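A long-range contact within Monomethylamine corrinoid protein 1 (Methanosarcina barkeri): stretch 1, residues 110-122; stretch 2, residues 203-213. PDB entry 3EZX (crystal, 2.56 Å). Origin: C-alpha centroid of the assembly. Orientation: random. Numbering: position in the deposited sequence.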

# COMPACT_ATOMS: atom_id res chain seq x y z
N ARG A 110 3.45 2.27 0.07
CA ARG A 110 4.23 2.75 1.21
C ARG A 110 3.54 2.49 2.54
O ARG A 110 4.21 2.24 3.55
CB ARG A 110 4.50 4.25 1.09
CG ARG A 110 5.68 4.61 0.19
CD ARG A 110 6.19 6.03 0.44
NE ARG A 110 7.45 6.27 -0.26
CZ ARG A 110 8.19 7.37 -0.13
NH1 ARG A 110 7.80 8.36 0.67
NH2 ARG A 110 9.33 7.49 -0.81
N LEU A 111 2.21 2.55 2.55
CA LEU A 111 1.45 2.32 3.76
C LEU A 111 1.54 0.86 4.21
O LEU A 111 1.77 0.57 5.39
CB LEU A 111 -0.00 2.72 3.53
CG LEU A 111 -0.94 2.65 4.74
CD1 LEU A 111 -0.39 3.47 5.91
CD2 LEU A 111 -2.30 3.15 4.32
N VAL A 112 1.35 -0.07 3.27
CA VAL A 112 1.43 -1.48 3.59
C VAL A 112 2.83 -1.85 4.07
O VAL A 112 2.99 -2.59 5.04
CB VAL A 112 1.11 -2.37 2.37
CG1 VAL A 112 1.41 -3.80 2.71
CG2 VAL A 112 -0.35 -2.19 1.95
N THR A 113 3.85 -1.36 3.35
CA THR A 113 5.27 -1.62 3.68
C THR A 113 5.58 -1.13 5.09
O THR A 113 6.40 -1.72 5.79
CB THR A 113 6.27 -0.89 2.69
OG1 THR A 113 5.97 -1.22 1.33
CG2 THR A 113 7.72 -1.32 3.00
N THR A 114 4.94 -0.03 5.48
CA THR A 114 5.19 0.52 6.80
C THR A 114 4.57 -0.40 7.83
O THR A 114 5.20 -0.74 8.82
CB THR A 114 4.60 1.94 6.96
OG1 THR A 114 5.28 2.86 6.10
CG2 THR A 114 4.72 2.39 8.40
N MET A 115 3.33 -0.81 7.60
CA MET A 115 2.68 -1.70 8.55
C MET A 115 3.49 -2.97 8.68
O MET A 115 3.86 -3.36 9.79
CB MET A 115 1.25 -1.98 8.11
CG MET A 115 0.41 -0.72 8.14
SD MET A 115 0.02 -0.10 9.81
CE MET A 115 1.64 0.40 10.51
N LEU A 116 3.77 -3.62 7.56
CA LEU A 116 4.62 -4.79 7.60
C LEU A 116 5.90 -4.19 8.15
O LEU A 116 6.25 -3.07 7.80
CB LEU A 116 4.87 -5.33 6.20
CG LEU A 116 3.69 -6.07 5.58
CD1 LEU A 116 4.07 -6.55 4.20
CD2 LEU A 116 3.30 -7.22 6.48
N GLY A 117 6.59 -4.91 9.02
CA GLY A 117 7.80 -4.36 9.58
C GLY A 117 7.44 -3.80 10.94
O GLY A 117 8.12 -4.07 11.93
N ALA A 118 6.36 -3.03 10.99
CA ALA A 118 5.88 -2.48 12.25
C ALA A 118 5.23 -3.65 12.96
O ALA A 118 4.99 -3.62 14.16
CB ALA A 118 4.87 -1.38 12.00
N ASN A 119 4.95 -4.70 12.18
CA ASN A 119 4.34 -5.91 12.71
C ASN A 119 5.30 -7.09 12.63
O ASN A 119 4.91 -8.21 12.25
CB ASN A 119 3.05 -6.23 11.95
CG ASN A 119 1.89 -5.40 12.44
OD1 ASN A 119 1.55 -5.42 13.62
ND2 ASN A 119 1.27 -4.66 11.53
N GLY A 120 6.55 -6.83 12.99
CA GLY A 120 7.57 -7.87 13.00
C GLY A 120 8.09 -8.38 11.67
O GLY A 120 8.28 -9.59 11.51
N PHE A 121 8.32 -7.49 10.72
CA PHE A 121 8.84 -7.91 9.42
C PHE A 121 10.06 -7.09 9.04
O PHE A 121 10.16 -5.91 9.36
CB PHE A 121 7.80 -7.74 8.32
CG PHE A 121 6.94 -8.94 8.10
CD1 PHE A 121 5.75 -9.09 8.81
CD2 PHE A 121 7.30 -9.91 7.17
CE1 PHE A 121 4.93 -10.20 8.58
CE2 PHE A 121 6.49 -11.01 6.94
CZ PHE A 121 5.30 -11.16 7.65
N GLN A 122 11.01 -7.73 8.36
CA GLN A 122 12.19 -7.02 7.90
C GLN A 122 11.76 -6.56 6.52
O GLN A 122 11.16 -7.32 5.76
CB GLN A 122 13.40 -7.94 7.80
CG GLN A 122 14.66 -7.19 7.44
CD GLN A 122 15.73 -8.08 6.85
OE1 GLN A 122 16.82 -7.62 6.52
NE2 GLN A 122 15.42 -9.37 6.72
N ASN A 203 -6.60 -3.13 2.91
CA ASN A 203 -6.00 -1.99 3.59
C ASN A 203 -4.76 -2.40 4.36
O ASN A 203 -4.50 -3.58 4.55
CB ASN A 203 -7.01 -1.32 4.53
CG ASN A 203 -7.63 -2.29 5.52
OD1 ASN A 203 -6.94 -2.92 6.31
ND2 ASN A 203 -8.96 -2.40 5.47
N ALA A 204 -3.99 -1.40 4.80
CA ALA A 204 -2.76 -1.65 5.54
C ALA A 204 -3.00 -2.60 6.69
O ALA A 204 -2.30 -3.60 6.84
CB ALA A 204 -2.19 -0.33 6.05
N ALA A 205 -4.00 -2.29 7.50
CA ALA A 205 -4.35 -3.10 8.66
C ALA A 205 -4.48 -4.59 8.35
O ALA A 205 -3.73 -5.41 8.87
CB ALA A 205 -5.65 -2.58 9.28
N GLU A 206 -5.45 -4.93 7.50
CA GLU A 206 -5.69 -6.32 7.14
C GLU A 206 -4.45 -6.93 6.49
O GLU A 206 -4.13 -8.09 6.71
CB GLU A 206 -6.87 -6.41 6.18
CG GLU A 206 -7.69 -7.67 6.33
CD GLU A 206 -8.91 -7.68 5.43
OE1 GLU A 206 -8.73 -7.81 4.20
OE2 GLU A 206 -10.03 -7.54 5.96
N ALA A 207 -3.77 -6.13 5.68
CA ALA A 207 -2.56 -6.58 5.01
C ALA A 207 -1.61 -7.18 6.03
O ALA A 207 -1.07 -8.27 5.83
CB ALA A 207 -1.90 -5.42 4.28
N ALA A 208 -1.41 -6.46 7.13
CA ALA A 208 -0.53 -6.92 8.19
C ALA A 208 -1.01 -8.25 8.77
O ALA A 208 -0.23 -9.19 8.91
CB ALA A 208 -0.44 -5.87 9.29
N LYS A 209 -2.30 -8.32 9.10
CA LYS A 209 -2.86 -9.55 9.64
C LYS A 209 -2.64 -10.71 8.67
O LYS A 209 -2.06 -11.73 9.04
CB LYS A 209 -4.35 -9.40 9.92
CG LYS A 209 -4.69 -8.66 11.20
CD LYS A 209 -6.18 -8.72 11.49
CE LYS A 209 -6.53 -8.04 12.80
NZ LYS A 209 -8.00 -8.12 13.09
N VAL A 210 -3.12 -10.55 7.44
CA VAL A 210 -2.97 -11.60 6.44
C VAL A 210 -1.51 -12.00 6.29
O VAL A 210 -1.20 -13.19 6.18
CB VAL A 210 -3.51 -11.15 5.07
CG1 VAL A 210 -3.15 -12.19 4.01
CG2 VAL A 210 -5.02 -10.96 5.15
N ALA A 211 -0.62 -11.02 6.28
CA ALA A 211 0.81 -11.31 6.15
C ALA A 211 1.25 -12.30 7.22
O ALA A 211 1.95 -13.27 6.93
CB ALA A 211 1.62 -10.03 6.26
N LEU A 212 0.82 -12.06 8.46
CA LEU A 212 1.17 -12.92 9.58
C LEU A 212 0.55 -14.31 9.45
O LEU A 212 1.26 -15.31 9.50
CB LEU A 212 0.73 -12.27 10.90
CG LEU A 212 1.63 -11.18 11.50
CD1 LEU A 212 2.16 -10.26 10.42
CD2 LEU A 212 0.83 -10.40 12.52
N GLU A 213 -0.77 -14.36 9.25
CA GLU A 213 -1.47 -15.63 9.11
C GLU A 213 -0.85 -16.52 8.05
O GLU A 213 -0.66 -17.72 8.25
CB GLU A 213 -2.95 -15.39 8.76
CG GLU A 213 -3.77 -14.77 9.88
CD GLU A 213 -5.18 -14.41 9.43
OE1 GLU A 213 -5.90 -15.31 8.94
OE2 GLU A 213 -5.56 -13.23 9.56

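The contact is made by packing, mostly of apolar side chains; no hydrogen bond crosses between the stretches, and 440 Å² is buried, counting both sides. Two helices, 110-118 and 204-213, run in the same general sense at 45°, their axes approaching to 8.7 Å. Such closeness suits the small residues of the second helix, where Ala204, Ala207, Ala208 and Ala211 all point CA-to-CB toward the first stretch. The rule is a row of small alanine methyls, with Leu212 at the far end, set against larger side chains.

Ala204 is the most covered residue. Its backbone lies 4.6 Å from that of Val112, CA to CA, and its methyl is the bump in a hollow made by Leu111 and Met115: Ala204 CB sits 3.5 Å from Leu111 CG and 3.4 Å from Met115 CG. Met115 sets out toward the helix, then its end leads away, so the bend leaves its CG against the methyl. One turn on, Ala208 CB meets Asn119 ND2 at 3.1 Å, a tight packing contact rather than a polar bond.

Val112 and Leu116 start sideways. Val112 CG1 reaches Ala207 CB at 4.0 Å, while Leu116, with chi1 m and chi2 t, swings its end inward until CD2 lies 3.3 Å from Ala211 CB. A short alanine leaves room for that leucine tip.

Beyond the first helix, the chain turns through Gly120, whose positive phi favours glycine, and Phe121 points back toward the second helix. Leu212, starting sideways, brings its end nearer, placing CD1 at the edge of the Phe121 ring, 3.3 Å from CE1.

The start of the alanine helix is secured locally: Asn203 points away from the partner, and its OD1 caps the helix by accepting from Glu206 N at 2.8 Å. Asn203 thus serves the helix end and takes no part in the packing.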